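Local coordinates for protein fatty acyl CoA synthetase FADD13 (FATTY-ACYL-CoA SYNTHETASE) (Mycobacterium tuberculosis, PDB 3R44) that belongs to the ANL superfamily of AMP-binding enzymes as a fatty acyl CoA synthetase, combining an AMP-binding region with a characteristic C-terminal domain, at residues A[20-25]-A[48-53]; A[186-191]-A[317-322]; A[256-261]-A[283-288]; A[294-299]-A[311-316]; A[426-431]-A[441-446]. All coordinates share one frame; numbering follows the deposited sequence.

Interaction 1: A[20-25]-A[48-53]; sequences WMLRQR and QMNALA
Leu22 turns its isobutyl end onto the neighbouring helix and touches Met49, Asn50 and Ala53. Its CG stands anti to the backbone N (chi1 175°), and the two methyls divide the work. Leu22 CD1 comes to 3.4 Å from Met49 CE, tighter than ordinary van der Waals contact, with the two side chains crossing at about a right angle. Leu22 CD2 lies 3.8 Å from Asn50 CA and equally 3.8 Å from Ala53 CB, resting against residues one turn apart. Next along the helix, Arg23 offers backbone and aliphatic atoms: Asn50 OD1 is 3.4 Å from Arg23 CA and 3.6 Å from Arg23 CB. The approach of this oxygen to Arg23 N has too poor an angle for a hydrogen bond. The amide is instead bonded elsewhere, OD1 to Lys90 NZ and ND2 to Glu162 OE2; Glu162, outside both segments, is also a long, weak ionic partner of Arg23 NE. The guanidinium stands nearly perpendicular to the amide, the planes being 85° apart. The segment axes approach to 9.1 Å and run at 150°, close to antiparallel. Leu22 and Ala53 both also touch Tyr86 of helix 79-91. The contact is thus an antiparallel helix-helix packing, joining helix 18-28 to helix 46-62 within the AMP-binding region.

Interaction 2: A[186-191]-A[317-322]; sequences KGVVHT and LTESCG
His190 directs its imidazole from the strand into the turn at 318-321, where Thr318, Glu319 and Cys321 surround it. The ring's CG is placed beside the residue's own backbone N, anti to the carbonyl carbon (chi1 -77°). At its far end NE2 donates to Thr318 O over 2.8 Å, with an N-H...O angle of 155° and the oxygen only 16° out of the ring plane. Thr318 O takes a second donor, Cys321 N, so one carbonyl both closes the turn and holds the imidazole. Glu319 O also lies near the ring plane at the edge, 3.4 Å from His190 CE1. Over one face sits Cys321, whose CB is 3.6 Å from His190 CE1 and whose SG stands 3.9 Å from the ring centroid almost on the normal, a sulfur-aromatic contact beside a CH-pi one. His190 ND1 is occupied by Ser194 OG, which leaves the ring held at both nitrogens.

Val188, two residues earlier on the same side of the strand, supplies the apolar part. Its CG1, anti to the backbone N, rests 3.8 Å from Glu319 CA. Its CG2 meets Thr318 CG2 at 3.8 Å and Glu319 CG at 4.0 Å, crossing the Glu319 chain at about a right angle. That chain bends at chi2, and its OE2 bonds Tyr376 OH. Strand 186-191 lies between strands 172-178 and 375-376; Phe174 of the former meets the imidazole, and helix 192-205 touches Cys321 through Val195 and Ala198. Residues 317-322 link strands 310-316 and 324-327, so the contact joins a loop of the mixed sheet to the small antiparallel one.

Interaction 3: A[256-261]-A[283-288]; sequences EERVCI and APDFRY
Backbone bonding between Cys260 and the Arg287-Tyr288 pair sets the register of two segments that run nearly parallel, their end-to-end directions 17° apart. Cys260 O accepts a nearly straight bond from Arg287 N at 2.8 Å and a weak one from Tyr288 N at 3.5 Å. Ile261 and Tyr288 form a parallel beta bridge with side chains on the same face of the sheet. CA-H...O contacts supplement it: Cys260 CA lies 3.5 Å from Asp285 O with an angle of 157° at the hydrogen, and Ile261 CA 3.3 Å from Tyr288 O.

Aromatic and apolar contacts come next. Tyr288 CG occupies the crowded position between its backbone N and carbonyl carbon (chi1 62°), and its ring lies alongside Ile261, pointing the same way. Ile261 CG1 stands over the face, 4.2 Å from the centroid, in a CH-pi contact, while CG2 reaches Tyr288 CE1 at 3.7 Å. On Phe286, Val259 CG1 touches CE1 at 3.7 Å, and Cys260 O sits above the ring centre.

The polar ends find partners farther off. Arg287 NH1 passes beside Cys260 CB at 3.6 Å, while NH2 makes a salt bridge to Asp212; Tyr288 OH bonds Asp207 O. Arg258, with positive phi, is the C-prime residue of a Schellman motif ending helix 247-256. This is the entry to adjacent parallel strands, 261-264 and 288-291, of the mixed sheet in the AMP-binding region.

Interaction 4: A[294-299]-A[311-316]; sequences APMPEA and VVQGYA
Gln313 OE1 receives the backbone N-H of Met296, making this a side-chain-to-backbone contact between strand 310-316 and the loop that leads into helix 298-306. The bond, 2.9 Å from Met296 N to Gln313 OE1, is almost straight, with an N-H...O angle of 173°, although the donor stands 40° above the plane of the amide carbonyl. Gln313 CG lies beside its own backbone N (chi1 -65°), and beyond it the chain extends to carry the amide across to the loop. Pro295 CA adds a close approach to the same oxygen at 3.4 Å. A water lies 2.7 Å from Ala294 O and 3.2 Å from Gln313 OE1, within hydrogen-bonding distance of both.

The apolar share falls to Met296, whose CG stands beside the backbone N, anti to the carbonyl carbon, and rests 3.9 Å from Gln313 CD and 4.0 Å from Val311 CG1. Thr291 of strand 288-291 touches Met296, Val311 and Gln313 alike. Together these contacts fasten the loop at the start of the helix to the returning strand, within a beta-alpha-beta crossover whose two strands are parallel neighbours in the mixed sheet.

Interaction 5: A[426-431]-A[441-446]; sequences AEIESV and VAVIGL
Glu429 OE2 is held by two groups: Val443 N donates to it across the contact, and Lys504 NZ makes a salt bridge with it from helix 504-511. The bond from Val443 N to Glu429 OE2 measures 2.8 Å with an N-H...O angle of 166°, and the oxygen uses its anti lone pair, the one away from the other carboxylate oxygen. Beyond CG, which lies beside the backbone N, the glutamate chain is extended (chi2 160°), and this carries the carboxylate over to the strand. Glu429 OE2 also comes within 3.5 Å of Ala442 CA. The paired lysine probably stabilises the negative charge here; its NZ bonds Val443 O as well, so both backbone polar atoms of Val443 are served from outside the sheet.

The geometry is that of a helix packed antiparallel along an outermost strand of the C-terminal domain: the segment axes approach to 7.6 Å at 153°. On its other side strand 438-448 pairs with strand 454-461 through Ala442 and Ile444, and the intervening Val443 turns its N-H to the helix.

Carbon contacts flank the bond. Glu429 CG lies 3.7 Å from Val443 CG2. That same methyl meets Ile428 CG2 at 3.7 Å, with the isoleucine and valine side chains crossing at about a right angle. Toward the start of the strand segment, Val441 CG1 approaches Glu429 O to 3.4 Å and Glu429 CB to 4.0 Å. Ile428 also touches Ala455 of strand 454-461 and Leu479.

From the N terminus, interaction 1 closes first, a short loop of 22 residues that pairs two early helices. Interaction 2 then opens at strand 186-191 and closes 125 residues later, enclosing both interactions 3 and 4, which follow each other in series. Interactions 3 and 4 lie in the mixed sheet, the first aligning strands 261-264 and 288-291, the second tying in the next strand; interaction 2 ties the loop after strand 310-316 to the separate antiparallel sheet that holds strand 186-191. Interactions 3 and 4 touch where Tyr288 CD1 packs 3.7 Å from Val312 CG2. Interaction 5 closes last, entirely within the C-terminal domain, its centre about 50 Å from that of interaction 1.

Interaction 1: A[20-25]-A[48-53]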
# COMPACT_ATOMS: atom_id res chain seq x y z
N TRP A 20 -14.82 -17.28 6.76
CA TRP A 20 -15.65 -17.72 7.90
C TRP A 20 -15.78 -16.60 8.89
O TRP A 20 -16.85 -16.40 9.54
CB TRP A 20 -15.05 -18.99 8.59
CG TRP A 20 -16.04 -19.69 9.40
CD1 TRP A 20 -16.07 -19.80 10.75
CD2 TRP A 20 -17.19 -20.40 8.91
NE1 TRP A 20 -17.18 -20.50 11.14
CE2 TRP A 20 -17.88 -20.90 10.03
CE3 TRP A 20 -17.69 -20.66 7.63
CZ2 TRP A 20 -19.05 -21.67 9.90
CZ3 TRP A 20 -18.87 -21.44 7.50
CH2 TRP A 20 -19.51 -21.94 8.63
N MET A 21 -14.72 -15.81 8.99
CA MET A 21 -14.79 -14.62 9.81
C MET A 21 -15.92 -13.69 9.40
O MET A 21 -16.64 -13.11 10.26
CB MET A 21 -13.45 -13.87 9.91
CG MET A 21 -13.48 -12.77 10.91
SD MET A 21 -11.97 -11.76 10.93
CE MET A 21 -12.27 -10.95 9.32
N LEU A 22 -16.09 -13.48 8.13
CA LEU A 22 -17.21 -12.69 7.66
C LEU A 22 -18.53 -13.31 8.11
O LEU A 22 -19.47 -12.59 8.50
CB LEU A 22 -17.18 -12.56 6.14
CG LEU A 22 -18.36 -11.87 5.46
CD1 LEU A 22 -18.40 -10.33 5.96
CD2 LEU A 22 -18.39 -11.96 3.90
N ARG A 23 -18.65 -14.62 7.98
CA ARG A 23 -19.87 -15.31 8.41
C ARG A 23 -20.13 -15.08 9.90
O ARG A 23 -21.26 -14.89 10.32
CB ARG A 23 -19.84 -16.79 8.07
CG ARG A 23 -21.11 -17.45 8.38
CD ARG A 23 -20.90 -18.91 8.60
NE ARG A 23 -22.20 -19.61 8.63
CZ ARG A 23 -22.84 -19.98 9.73
NH1 ARG A 23 -22.32 -19.73 10.94
NH2 ARG A 23 -24.00 -20.63 9.62
N GLN A 24 -19.08 -15.07 10.69
CA GLN A 24 -19.20 -14.85 12.13
C GLN A 24 -19.63 -13.41 12.40
O GLN A 24 -20.50 -13.19 13.25
CB GLN A 24 -17.92 -15.19 12.83
CG GLN A 24 -17.66 -16.68 12.85
CD GLN A 24 -16.32 -17.05 13.42
OE1 GLN A 24 -15.38 -16.28 13.37
NE2 GLN A 24 -16.23 -18.25 13.99
N ARG A 25 -19.14 -12.45 11.62
CA ARG A 25 -19.60 -11.03 11.79
C ARG A 25 -21.06 -10.94 11.39
O ARG A 25 -21.85 -10.28 12.06
CB ARG A 25 -18.72 -10.05 11.04
CG ARG A 25 -19.24 -8.62 11.04
CD ARG A 25 -19.55 -8.00 12.38
NE ARG A 25 -18.38 -7.89 13.20
CZ ARG A 25 -18.41 -7.61 14.48
NH1 ARG A 25 -19.56 -7.42 15.08
NH2 ARG A 25 -17.28 -7.53 15.16
N GLN A 48 -26.35 -9.71 4.32
CA GLN A 48 -26.38 -9.66 2.84
C GLN A 48 -25.00 -9.80 2.21
O GLN A 48 -24.84 -10.48 1.18
CB GLN A 48 -27.04 -8.39 2.31
CG GLN A 48 -28.46 -8.25 2.80
CD GLN A 48 -29.06 -6.89 2.48
OE1 GLN A 48 -28.49 -5.82 2.80
NE2 GLN A 48 -30.23 -6.92 1.88
N MET A 49 -24.00 -9.20 2.85
CA MET A 49 -22.69 -9.30 2.31
C MET A 49 -22.21 -10.78 2.37
O MET A 49 -21.59 -11.27 1.42
CB MET A 49 -21.72 -8.42 3.09
CG MET A 49 -20.38 -8.37 2.39
SD MET A 49 -19.55 -6.85 2.79
CE MET A 49 -18.58 -7.43 4.14
N ASN A 50 -22.44 -11.44 3.51
CA ASN A 50 -22.08 -12.84 3.64
C ASN A 50 -22.79 -13.68 2.55
O ASN A 50 -22.18 -14.55 1.90
CB ASN A 50 -22.36 -13.42 5.04
CG ASN A 50 -21.78 -14.80 5.20
OD1 ASN A 50 -20.55 -14.98 5.08
ND2 ASN A 50 -22.65 -15.79 5.31
N ALA A 51 -24.08 -13.41 2.32
CA ALA A 51 -24.84 -14.12 1.29
C ALA A 51 -24.28 -13.87 -0.11
O ALA A 51 -24.14 -14.78 -0.89
CB ALA A 51 -26.31 -13.76 1.34
N LEU A 52 -23.85 -12.67 -0.40
CA LEU A 52 -23.27 -12.42 -1.70
C LEU A 52 -21.89 -13.09 -1.82
O LEU A 52 -21.52 -13.55 -2.90
CB LEU A 52 -23.07 -10.93 -1.94
CG LEU A 52 -22.51 -10.50 -3.28
CD1 LEU A 52 -23.33 -11.02 -4.44
CD2 LEU A 52 -22.55 -8.95 -3.37
N ALA A 53 -21.09 -13.08 -0.76
CA ALA A 53 -19.85 -13.86 -0.77
C ALA A 53 -20.09 -15.34 -1.09
O ALA A 53 -19.33 -15.97 -1.83
CB ALA A 53 -19.07 -13.69 0.58

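Interaction 2: A[186-191]-A[317-322]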
# COMPACT_ATOMS: atom_id res chain seq x y z
N LYS A 186 7.49 -9.00 -8.20
CA LYS A 186 7.39 -10.28 -7.50
C LYS A 186 6.03 -10.34 -6.87
O LYS A 186 5.48 -9.32 -6.41
CB LYS A 186 8.40 -10.43 -6.35
CG LYS A 186 9.82 -10.30 -6.71
CD LYS A 186 10.66 -10.28 -5.43
CE LYS A 186 10.68 -8.88 -4.76
NZ LYS A 186 11.31 -7.83 -5.63
N GLY A 187 5.48 -11.55 -6.82
CA GLY A 187 4.20 -11.76 -6.19
C GLY A 187 4.34 -12.04 -4.75
O GLY A 187 5.00 -13.01 -4.35
N VAL A 188 3.73 -11.19 -3.95
CA VAL A 188 3.78 -11.32 -2.49
C VAL A 188 2.60 -12.20 -2.00
O VAL A 188 1.44 -11.83 -2.22
CB VAL A 188 3.70 -9.94 -1.85
CG1 VAL A 188 3.66 -10.06 -0.31
CG2 VAL A 188 4.89 -9.08 -2.30
N VAL A 189 2.89 -13.37 -1.42
CA VAL A 189 1.86 -14.33 -1.02
C VAL A 189 1.45 -14.07 0.42
O VAL A 189 2.28 -14.16 1.31
CB VAL A 189 2.32 -15.82 -1.15
CG1 VAL A 189 1.17 -16.79 -0.74
CG2 VAL A 189 2.85 -16.06 -2.61
N HIS A 190 0.19 -13.72 0.64
CA HIS A 190 -0.38 -13.66 1.99
C HIS A 190 -1.37 -14.80 2.24
O HIS A 190 -1.92 -15.37 1.33
CB HIS A 190 -1.01 -12.28 2.27
CG HIS A 190 0.01 -11.22 2.56
ND1 HIS A 190 0.70 -11.16 3.76
CD2 HIS A 190 0.56 -10.26 1.76
CE1 HIS A 190 1.60 -10.20 3.69
NE2 HIS A 190 1.53 -9.63 2.50
N THR A 191 -1.58 -15.08 3.51
CA THR A 191 -2.37 -16.19 3.97
C THR A 191 -3.53 -15.66 4.84
O THR A 191 -3.68 -14.43 5.08
CB THR A 191 -1.52 -17.12 4.83
OG1 THR A 191 -1.04 -16.36 5.97
CG2 THR A 191 -0.36 -17.77 3.98
N LEU A 317 4.29 -2.11 3.95
CA LEU A 317 4.76 -2.55 2.65
C LEU A 317 3.74 -3.55 2.21
O LEU A 317 3.05 -4.11 3.04
CB LEU A 317 6.10 -3.28 2.76
CG LEU A 317 7.33 -2.56 3.26
CD1 LEU A 317 8.55 -3.44 2.90
CD2 LEU A 317 7.43 -1.20 2.56
N THR A 318 3.71 -3.88 0.94
CA THR A 318 3.00 -5.08 0.50
C THR A 318 3.35 -6.35 1.29
O THR A 318 2.45 -7.07 1.70
CB THR A 318 3.15 -5.25 -1.03
OG1 THR A 318 2.72 -4.02 -1.64
CG2 THR A 318 2.29 -6.39 -1.55
N GLU A 319 4.63 -6.56 1.54
CA GLU A 319 5.15 -7.72 2.26
C GLU A 319 4.67 -7.80 3.71
O GLU A 319 4.71 -8.85 4.32
CB GLU A 319 6.67 -7.71 2.22
CG GLU A 319 7.22 -8.06 0.84
CD GLU A 319 7.57 -6.83 -0.02
OE1 GLU A 319 6.87 -5.75 0.09
OE2 GLU A 319 8.48 -6.98 -0.89
N SER A 320 4.27 -6.66 4.28
CA SER A 320 3.74 -6.62 5.66
C SER A 320 2.23 -6.51 5.74
O SER A 320 1.66 -6.23 6.79
CB SER A 320 4.42 -5.52 6.44
OG SER A 320 3.94 -4.29 6.02
N CYS A 321 1.57 -6.77 4.62
CA CYS A 321 0.11 -6.75 4.51
C CYS A 321 -0.51 -5.47 4.95
O CYS A 321 -1.60 -5.47 5.54
CB CYS A 321 -0.53 -7.86 5.33
SG CYS A 321 -2.02 -8.53 4.65
N GLY A 322 0.23 -4.39 4.75
CA GLY A 322 -0.24 -3.09 5.18
C GLY A 322 -0.08 -2.78 6.66
O GLY A 322 -0.62 -1.78 7.11

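Interaction 3: A[256-261]-A[283-288]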
# COMPACT_ATOMS: atom_id res chain seq x y z
N GLU A 256 -23.35 12.99 5.00
CA GLU A 256 -24.54 12.19 4.76
C GLU A 256 -24.46 10.80 5.37
O GLU A 256 -25.48 10.28 5.83
CB GLU A 256 -24.89 12.05 3.26
CG GLU A 256 -25.22 13.32 2.58
CD GLU A 256 -26.44 14.03 3.16
OE1 GLU A 256 -27.38 13.34 3.63
OE2 GLU A 256 -26.46 15.27 3.13
N GLU A 257 -23.28 10.20 5.40
CA GLU A 257 -23.14 8.82 5.87
C GLU A 257 -22.47 8.73 7.22
O GLU A 257 -22.09 7.66 7.69
CB GLU A 257 -22.39 7.98 4.84
CG GLU A 257 -23.21 7.67 3.63
CD GLU A 257 -24.55 6.95 3.92
OE1 GLU A 257 -24.73 6.18 4.90
OE2 GLU A 257 -25.46 7.15 3.11
N ARG A 258 -22.40 9.89 7.86
CA ARG A 258 -21.96 9.96 9.24
C ARG A 258 -20.66 9.21 9.43
O ARG A 258 -20.53 8.41 10.33
CB ARG A 258 -23.05 9.38 10.16
CG ARG A 258 -24.48 10.04 10.03
CD ARG A 258 -25.53 9.37 11.00
NE ARG A 258 -25.61 7.91 10.87
CZ ARG A 258 -26.13 7.28 9.83
NH1 ARG A 258 -26.70 7.98 8.85
NH2 ARG A 258 -26.12 5.96 9.79
N VAL A 259 -19.69 9.51 8.57
CA VAL A 259 -18.42 8.85 8.55
C VAL A 259 -17.57 9.25 9.78
O VAL A 259 -17.46 10.43 10.15
CB VAL A 259 -17.68 9.14 7.21
CG1 VAL A 259 -16.21 8.59 7.21
CG2 VAL A 259 -18.47 8.55 6.02
N CYS A 260 -17.00 8.22 10.41
CA CYS A 260 -16.10 8.35 11.54
C CYS A 260 -14.64 8.37 11.22
O CYS A 260 -13.85 9.06 11.93
CB CYS A 260 -16.37 7.21 12.54
SG CYS A 260 -18.08 6.96 12.94
N ILE A 261 -14.21 7.59 10.22
CA ILE A 261 -12.82 7.44 9.91
C ILE A 261 -12.75 7.44 8.40
O ILE A 261 -13.65 6.93 7.73
CB ILE A 261 -12.28 6.08 10.41
CG1 ILE A 261 -12.49 5.92 11.92
CG2 ILE A 261 -10.81 5.85 9.98
CD1 ILE A 261 -12.37 4.39 12.32
N ALA A 283 -18.67 18.23 10.19
CA ALA A 283 -18.76 16.75 10.30
C ALA A 283 -18.48 16.26 11.72
O ALA A 283 -17.38 15.80 12.00
CB ALA A 283 -17.87 16.10 9.31
N PRO A 284 -19.49 16.37 12.63
CA PRO A 284 -19.15 16.13 14.04
C PRO A 284 -18.83 14.67 14.37
O PRO A 284 -18.18 14.43 15.38
CB PRO A 284 -20.38 16.60 14.81
CG PRO A 284 -21.49 16.66 13.77
CD PRO A 284 -20.86 16.89 12.46
N ASP A 285 -19.26 13.73 13.52
CA ASP A 285 -18.97 12.32 13.77
C ASP A 285 -17.56 11.98 13.29
O ASP A 285 -17.05 10.91 13.66
CB ASP A 285 -19.95 11.39 13.03
CG ASP A 285 -21.42 11.52 13.51
OD1 ASP A 285 -21.73 11.08 14.63
OD2 ASP A 285 -22.26 12.01 12.73
N PHE A 286 -16.95 12.79 12.41
CA PHE A 286 -15.68 12.39 11.78
C PHE A 286 -14.51 12.61 12.76
O PHE A 286 -14.34 13.72 13.30
CB PHE A 286 -15.42 13.21 10.51
CG PHE A 286 -14.34 12.64 9.70
CD1 PHE A 286 -14.61 11.63 8.80
CD2 PHE A 286 -13.02 12.97 9.96
CE1 PHE A 286 -13.58 11.05 8.07
CE2 PHE A 286 -11.96 12.33 9.27
CZ PHE A 286 -12.26 11.41 8.32
N ARG A 287 -13.76 11.57 13.06
CA ARG A 287 -12.70 11.68 14.05
C ARG A 287 -11.33 11.81 13.45
O ARG A 287 -10.56 12.63 13.92
CB ARG A 287 -12.71 10.48 15.01
CG ARG A 287 -14.05 10.25 15.65
CD ARG A 287 -13.95 9.44 16.98
NE ARG A 287 -13.38 8.11 16.73
CZ ARG A 287 -14.05 7.04 16.29
NH1 ARG A 287 -15.35 7.09 16.01
NH2 ARG A 287 -13.39 5.87 16.15
N TYR A 288 -10.97 10.95 12.49
CA TYR A 288 -9.63 11.00 11.92
C TYR A 288 -9.49 10.35 10.55
O TYR A 288 -10.24 9.47 10.19
CB TYR A 288 -8.58 10.38 12.91
CG TYR A 288 -8.82 8.94 13.22
CD1 TYR A 288 -8.25 7.93 12.44
CD2 TYR A 288 -9.61 8.57 14.29
CE1 TYR A 288 -8.44 6.65 12.76
CE2 TYR A 288 -9.82 7.28 14.61
CZ TYR A 288 -9.24 6.29 13.82
OH TYR A 288 -9.43 4.94 14.04

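Interaction 4: A[294-299]-A[311-316]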
# COMPACT_ATOMS: atom_id res chain seq x y z
N ALA A 294 4.00 9.80 2.17
CA ALA A 294 4.96 10.62 2.86
C ALA A 294 4.33 11.23 4.10
O ALA A 294 3.11 11.27 4.24
CB ALA A 294 5.49 11.73 1.94
N PRO A 295 5.16 11.70 5.02
CA PRO A 295 4.60 12.39 6.19
C PRO A 295 3.75 13.62 5.78
O PRO A 295 4.03 14.30 4.78
CB PRO A 295 5.83 12.79 6.99
CG PRO A 295 6.95 11.79 6.52
CD PRO A 295 6.64 11.68 5.05
N MET A 296 2.68 13.84 6.53
CA MET A 296 1.80 14.96 6.32
C MET A 296 2.53 16.24 6.73
O MET A 296 3.21 16.24 7.74
CB MET A 296 0.62 14.79 7.25
CG MET A 296 -0.38 13.82 6.81
SD MET A 296 -1.25 14.56 5.46
CE MET A 296 -2.32 15.65 6.41
N PRO A 297 2.36 17.33 5.97
CA PRO A 297 2.94 18.61 6.37
C PRO A 297 2.25 19.14 7.62
O PRO A 297 1.01 19.01 7.72
CB PRO A 297 2.67 19.54 5.20
CG PRO A 297 1.96 18.79 4.19
CD PRO A 297 1.76 17.38 4.62
N GLU A 298 3.03 19.71 8.55
CA GLU A 298 2.50 20.26 9.81
C GLU A 298 1.33 21.21 9.58
O GLU A 298 0.32 21.12 10.28
CB GLU A 298 3.60 20.95 10.68
N ALA A 299 1.42 22.08 8.57
CA ALA A 299 0.36 23.05 8.32
C ALA A 299 -0.97 22.33 8.05
O ALA A 299 -2.06 22.76 8.47
CB ALA A 299 0.75 23.96 7.16
N VAL A 311 -5.16 12.93 12.43
CA VAL A 311 -4.57 12.17 11.35
C VAL A 311 -3.71 11.05 11.94
O VAL A 311 -2.92 11.29 12.85
CB VAL A 311 -3.72 13.09 10.41
CG1 VAL A 311 -3.23 12.32 9.23
CG2 VAL A 311 -4.60 14.26 9.87
N VAL A 312 -3.93 9.83 11.47
CA VAL A 312 -3.06 8.69 11.75
C VAL A 312 -2.19 8.44 10.51
O VAL A 312 -2.67 8.50 9.36
CB VAL A 312 -3.89 7.44 12.11
CG1 VAL A 312 -3.02 6.15 12.14
CG2 VAL A 312 -4.73 7.74 13.41
N GLN A 313 -0.92 8.19 10.75
CA GLN A 313 0.04 7.96 9.67
C GLN A 313 0.80 6.69 9.98
O GLN A 313 0.71 6.19 11.08
CB GLN A 313 1.02 9.15 9.60
CG GLN A 313 0.42 10.43 9.22
CD GLN A 313 1.38 11.57 9.44
OE1 GLN A 313 2.22 11.82 8.58
NE2 GLN A 313 1.27 12.27 10.59
N GLY A 314 1.49 6.14 9.01
CA GLY A 314 2.36 5.01 9.28
C GLY A 314 3.24 4.56 8.16
O GLY A 314 3.34 5.23 7.11
N TYR A 315 3.81 3.39 8.35
CA TYR A 315 4.68 2.77 7.43
C TYR A 315 4.27 1.31 7.29
O TYR A 315 4.11 0.60 8.31
CB TYR A 315 6.08 2.83 7.97
CG TYR A 315 7.08 1.98 7.24
CD1 TYR A 315 7.56 2.35 5.97
CD2 TYR A 315 7.56 0.80 7.80
CE1 TYR A 315 8.54 1.61 5.33
CE2 TYR A 315 8.51 0.04 7.15
CZ TYR A 315 8.98 0.45 5.91
OH TYR A 315 9.93 -0.34 5.29
N ALA A 316 4.14 0.87 6.03
CA ALA A 316 3.83 -0.55 5.75
C ALA A 316 4.30 -0.84 4.34
O ALA A 316 4.62 0.11 3.60
CB ALA A 316 2.34 -0.79 5.87
O HOH W 1 1.29 10.32 5.96

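Interaction 5: A[426-431]-A[441-446]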
# COMPACT_ATOMS: atom_id res chain seq x y z
N ALA A 426 19.86 9.26 0.78
CA ALA A 426 19.79 10.02 2.04
C ALA A 426 21.15 10.15 2.68
O ALA A 426 21.43 11.13 3.33
CB ALA A 426 18.79 9.39 3.06
N GLU A 427 22.01 9.16 2.45
CA GLU A 427 23.35 9.14 3.05
C GLU A 427 24.15 10.34 2.52
O GLU A 427 24.85 11.02 3.27
CB GLU A 427 24.07 7.83 2.70
CG GLU A 427 23.27 6.56 3.04
CD GLU A 427 24.05 5.25 2.73
OE1 GLU A 427 25.00 4.96 3.51
OE2 GLU A 427 23.72 4.54 1.72
N ILE A 428 23.95 10.63 1.25
CA ILE A 428 24.61 11.75 0.56
C ILE A 428 23.85 13.04 0.86
O ILE A 428 24.44 14.07 1.26
CB ILE A 428 24.73 11.49 -0.95
CG1 ILE A 428 25.54 10.21 -1.21
CG2 ILE A 428 25.33 12.72 -1.65
CD1 ILE A 428 25.44 9.69 -2.69
N GLU A 429 22.54 13.02 0.67
CA GLU A 429 21.75 14.22 0.93
C GLU A 429 21.99 14.82 2.33
O GLU A 429 22.14 16.04 2.49
CB GLU A 429 20.27 13.92 0.75
CG GLU A 429 19.84 13.66 -0.67
CD GLU A 429 18.52 12.92 -0.75
OE1 GLU A 429 17.99 12.56 0.32
OE2 GLU A 429 18.00 12.72 -1.88
N SER A 430 22.05 13.98 3.36
CA SER A 430 22.24 14.47 4.73
C SER A 430 23.62 15.08 4.98
O SER A 430 23.78 15.79 5.95
CB SER A 430 21.98 13.38 5.79
OG SER A 430 22.87 12.29 5.60
N VAL A 431 24.60 14.80 4.13
CA VAL A 431 25.93 15.41 4.23
C VAL A 431 25.97 16.76 3.49
O VAL A 431 26.43 17.78 4.02
CB VAL A 431 27.00 14.43 3.68
CG1 VAL A 431 28.35 15.11 3.54
CG2 VAL A 431 27.10 13.20 4.62
N VAL A 441 18.91 19.73 -1.39
CA VAL A 441 19.62 18.68 -2.17
C VAL A 441 18.75 17.45 -2.35
O VAL A 441 18.04 17.03 -1.42
CB VAL A 441 21.00 18.28 -1.54
CG1 VAL A 441 20.83 17.76 -0.16
CG2 VAL A 441 21.73 17.24 -2.41
N ALA A 442 18.76 16.89 -3.54
CA ALA A 442 18.12 15.60 -3.79
C ALA A 442 19.10 14.81 -4.58
O ALA A 442 19.64 15.33 -5.55
CB ALA A 442 16.88 15.78 -4.61
N VAL A 443 19.25 13.52 -4.25
CA VAL A 443 20.17 12.62 -4.96
C VAL A 443 19.36 11.53 -5.67
O VAL A 443 18.44 10.94 -5.07
CB VAL A 443 21.22 12.00 -4.01
CG1 VAL A 443 22.03 10.83 -4.70
CG2 VAL A 443 22.18 13.09 -3.48
N ILE A 444 19.69 11.34 -6.94
CA ILE A 444 19.15 10.26 -7.78
C ILE A 444 20.24 9.52 -8.53
O ILE A 444 21.34 10.04 -8.78
CB ILE A 444 18.15 10.77 -8.85
CG1 ILE A 444 18.81 11.83 -9.74
CG2 ILE A 444 16.88 11.29 -8.17
CD1 ILE A 444 17.98 12.17 -11.04
N GLY A 445 19.93 8.31 -8.97
CA GLY A 445 20.84 7.63 -9.85
C GLY A 445 20.50 8.04 -11.26
O GLY A 445 19.30 8.25 -11.58
N LEU A 446 21.54 8.19 -12.08
CA LEU A 446 21.39 8.42 -13.51
C LEU A 446 22.10 7.30 -14.21
O LEU A 446 23.13 6.84 -13.72
CB LEU A 446 22.03 9.75 -13.93
CG LEU A 446 21.25 10.98 -13.47
CD1 LEU A 446 21.99 12.24 -13.83
CD2 LEU A 446 19.84 11.05 -14.03